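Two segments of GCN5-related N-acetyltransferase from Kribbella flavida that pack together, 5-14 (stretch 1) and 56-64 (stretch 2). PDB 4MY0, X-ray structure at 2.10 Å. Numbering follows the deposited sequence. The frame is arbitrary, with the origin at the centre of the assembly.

Stretch 1, residues 5-14: TDDLRLVDIT
Stretch 2, residues 56-64: VVSGDEVVA

Strand 8-12 runs antiparallel to strand 56-58, and its residues Leu8 to Leu10 pair with Ser58 to Val56, the N-to-C directions diverging by 137° and the axes approaching to 4.6 Å. Stretch 2 is a hairpin: after Ser58 a type II' turn runs to Glu61, with Gly59 at phi/psi 67/-120, a positive phi that favours glycine, and Asp60 at -115/19. Strand 61-64 then returns beside 56-58, held by Ser58 N to Glu61 O (2.9 Å), Glu61 N to Ser58 O (3.1 Å) and Val56 N to Ala64 O (2.9 Å). Val56 O receives both Val63 N (2.8 Å) and Ala64 N (3.3 Å), and Val63 itself sits at -120/-17, well away from extended values.

Across the stretches, Leu8 faces Ser58 and Leu10 faces Val56 as non-hydrogen-bonded pairs, the CA atoms of Leu10 and Val56 being 4.4 Å apart. Between them Arg9 (-152/152) and Val57 (-113/159) make the hydrogen-bonded pair, with Arg9 N to Val57 O at 2.9 Å and Val57 N to Arg9 O at 2.8 Å, both near 160° at the hydrogen. The same carbonyls draw CA-H...O contacts, Leu8 CA to Val57 O at 3.2 Å and Val56 CA to Arg9 O at 3.3 Å. Toward the turn the ladder loosens: Gly59 N reaches Asp7 O at 3.5 Å, a weak hydrogen bond.

Ser58, chi1 t, ties down the segment before the strand. Its OG donates to Asp6 OD1 at 2.9 Å and accepts a weak bond from Asp7 N at 3.4 Å, so one hydroxyl serves a side chain and the next backbone amide. Asp6 has chi1 m; Asp7, chi1 t, contributes backbone polar atoms.

Leu8, Leu10, Val56 and Ser58 share one sheet face. Leu8 (m, t) brings CD2 within 3.9 Å of Val56 CG1 and 3.9 Å of Ser58 CB, and reaches past the adjacent strand to Val63 CG1 at 4.2 Å. Leu10 (t, p) meets Val56 mainly through backbone.

Arg9 and Val57 occupy the other face. Arg9 (p, t, t, chi4 86°) rises from this face and leans toward the turn: its CG lies 3.8 Å from Val57 CG2, which also covers one face of the guanidinium, while NH2 stays 3.8 Å from Gly59 O, without a hydrogen bond. Val11 (m) points toward stretch 2 and sets CG1 3.9 Å from CG2 of Val57 (m). Beyond the strand, buried Ile13 (m, m) directs CD1 to Val62 CG2 at 4.2 Å, with Val62 in t, a second apolar contact with the hairpin's return strand, besides that of Leu8 with Val63.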

# COMPACT_ATOMS: atom_id res chain seq x y z
N THR C 5 39.84 -2.71 -30.21
CA THR C 5 39.25 -2.48 -31.54
C THR C 5 38.36 -1.25 -31.61
O THR C 5 37.99 -0.83 -32.70
CB THR C 5 38.44 -3.70 -32.03
OG1 THR C 5 37.53 -4.11 -31.01
CG2 THR C 5 39.36 -4.86 -32.38
N ASP C 6 38.02 -0.67 -30.46
CA ASP C 6 37.16 0.51 -30.44
C ASP C 6 37.82 1.66 -31.18
O ASP C 6 39.03 1.81 -31.16
CB ASP C 6 36.83 0.96 -29.01
CG ASP C 6 35.79 0.06 -28.34
OD1 ASP C 6 34.95 -0.51 -29.07
OD2 ASP C 6 35.81 -0.07 -27.10
N ASP C 7 37.00 2.48 -31.84
CA ASP C 7 37.51 3.69 -32.48
C ASP C 7 36.47 4.77 -32.19
O ASP C 7 35.64 5.10 -33.04
CB ASP C 7 37.69 3.49 -33.98
CG ASP C 7 38.09 4.77 -34.71
OD1 ASP C 7 38.66 5.67 -34.06
OD2 ASP C 7 37.82 4.85 -35.93
N LEU C 8 36.52 5.30 -30.97
CA LEU C 8 35.44 6.14 -30.48
C LEU C 8 35.57 7.57 -30.99
O LEU C 8 36.62 8.18 -30.87
CB LEU C 8 35.41 6.13 -28.95
CG LEU C 8 35.04 4.80 -28.30
CD1 LEU C 8 35.70 4.68 -26.94
CD2 LEU C 8 33.52 4.67 -28.20
N ARG C 9 34.49 8.09 -31.56
CA ARG C 9 34.50 9.48 -31.99
C ARG C 9 33.12 10.12 -31.98
O ARG C 9 32.08 9.46 -32.16
CB ARG C 9 35.17 9.64 -33.35
CG ARG C 9 34.46 8.89 -34.43
CD ARG C 9 35.31 8.73 -35.69
NE ARG C 9 34.57 7.87 -36.62
CZ ARG C 9 33.67 8.31 -37.48
NH1 ARG C 9 33.41 9.62 -37.57
NH2 ARG C 9 33.03 7.46 -38.27
N LEU C 10 33.15 11.43 -31.78
CA LEU C 10 31.95 12.24 -31.71
C LEU C 10 31.45 12.42 -33.13
O LEU C 10 32.24 12.60 -34.03
CB LEU C 10 32.32 13.58 -31.11
CG LEU C 10 31.18 14.58 -31.01
CD1 LEU C 10 30.33 14.21 -29.82
CD2 LEU C 10 31.74 16.01 -30.91
N VAL C 11 30.14 12.35 -33.35
CA VAL C 11 29.60 12.60 -34.68
C VAL C 11 28.31 13.40 -34.56
O VAL C 11 27.78 13.57 -33.46
CB VAL C 11 29.23 11.31 -35.42
CG1 VAL C 11 30.47 10.48 -35.74
CG2 VAL C 11 28.21 10.50 -34.60
N ASP C 12 27.83 13.88 -35.71
CA ASP C 12 26.48 14.40 -35.83
C ASP C 12 25.60 13.22 -36.23
O ASP C 12 25.87 12.57 -37.24
CB ASP C 12 26.40 15.49 -36.91
CG ASP C 12 26.95 16.84 -36.44
OD1 ASP C 12 27.54 16.91 -35.34
OD2 ASP C 12 26.81 17.83 -37.19
N ILE C 13 24.58 12.93 -35.43
CA ILE C 13 23.67 11.83 -35.70
C ILE C 13 22.89 12.13 -36.97
O ILE C 13 22.38 13.24 -37.14
CB ILE C 13 22.68 11.60 -34.52
CG1 ILE C 13 23.42 11.01 -33.32
CG2 ILE C 13 21.54 10.67 -34.93
CD1 ILE C 13 23.96 9.61 -33.57
N THR C 14 22.83 11.16 -37.88
CA THR C 14 22.03 11.30 -39.09
C THR C 14 20.69 10.57 -38.97
O THR C 14 20.49 9.78 -38.04
CB THR C 14 22.77 10.74 -40.32
OG1 THR C 14 23.05 9.35 -40.11
CG2 THR C 14 24.08 11.50 -40.53
N VAL C 56 28.12 9.51 -30.16
CA VAL C 56 29.45 8.92 -30.23
C VAL C 56 29.33 7.59 -30.98
O VAL C 56 28.41 6.82 -30.70
CB VAL C 56 30.03 8.65 -28.84
CG1 VAL C 56 31.32 7.83 -28.96
CG2 VAL C 56 30.31 9.97 -28.13
N VAL C 57 30.23 7.35 -31.94
CA VAL C 57 30.28 6.02 -32.56
C VAL C 57 31.58 5.30 -32.21
O VAL C 57 32.57 5.94 -31.82
CB VAL C 57 30.14 6.04 -34.10
CG1 VAL C 57 28.78 6.60 -34.52
CG2 VAL C 57 31.30 6.80 -34.76
N SER C 58 31.54 3.98 -32.33
CA SER C 58 32.73 3.13 -32.32
C SER C 58 32.72 2.36 -33.63
O SER C 58 31.87 1.49 -33.84
CB SER C 58 32.69 2.17 -31.13
OG SER C 58 33.89 1.40 -31.05
N GLY C 59 33.65 2.69 -34.53
CA GLY C 59 33.56 2.20 -35.89
C GLY C 59 32.35 2.88 -36.51
O GLY C 59 32.29 4.11 -36.56
N ASP C 60 31.37 2.09 -36.95
CA ASP C 60 30.09 2.65 -37.40
C ASP C 60 28.90 2.23 -36.51
O ASP C 60 27.75 2.32 -36.93
CB ASP C 60 29.83 2.33 -38.88
CG ASP C 60 30.01 0.87 -39.21
OD1 ASP C 60 29.09 0.08 -38.90
OD2 ASP C 60 31.06 0.51 -39.78
N GLU C 61 29.18 1.79 -35.29
CA GLU C 61 28.11 1.49 -34.34
C GLU C 61 27.86 2.70 -33.42
O GLU C 61 28.81 3.23 -32.81
CB GLU C 61 28.47 0.27 -33.50
CG GLU C 61 27.30 -0.63 -33.18
CD GLU C 61 26.92 -1.53 -34.36
OE1 GLU C 61 27.79 -2.29 -34.84
OE2 GLU C 61 25.75 -1.46 -34.80
N VAL C 62 26.60 3.13 -33.31
CA VAL C 62 26.25 4.22 -32.39
C VAL C 62 26.32 3.70 -30.96
O VAL C 62 25.74 2.69 -30.63
CB VAL C 62 24.84 4.79 -32.68
CG1 VAL C 62 24.42 5.75 -31.56
CG2 VAL C 62 24.80 5.51 -34.03
N VAL C 63 27.06 4.40 -30.12
CA VAL C 63 27.34 3.91 -28.77
C VAL C 63 26.79 4.90 -27.71
O VAL C 63 26.60 4.55 -26.53
CB VAL C 63 28.87 3.67 -28.69
CG1 VAL C 63 29.46 4.00 -27.36
CG2 VAL C 63 29.20 2.25 -29.16
N ALA C 64 26.50 6.13 -28.14
CA ALA C 64 25.98 7.16 -27.23
C ALA C 64 25.29 8.28 -28.02
O ALA C 64 25.59 8.49 -29.20
CB ALA C 64 27.11 7.73 -26.36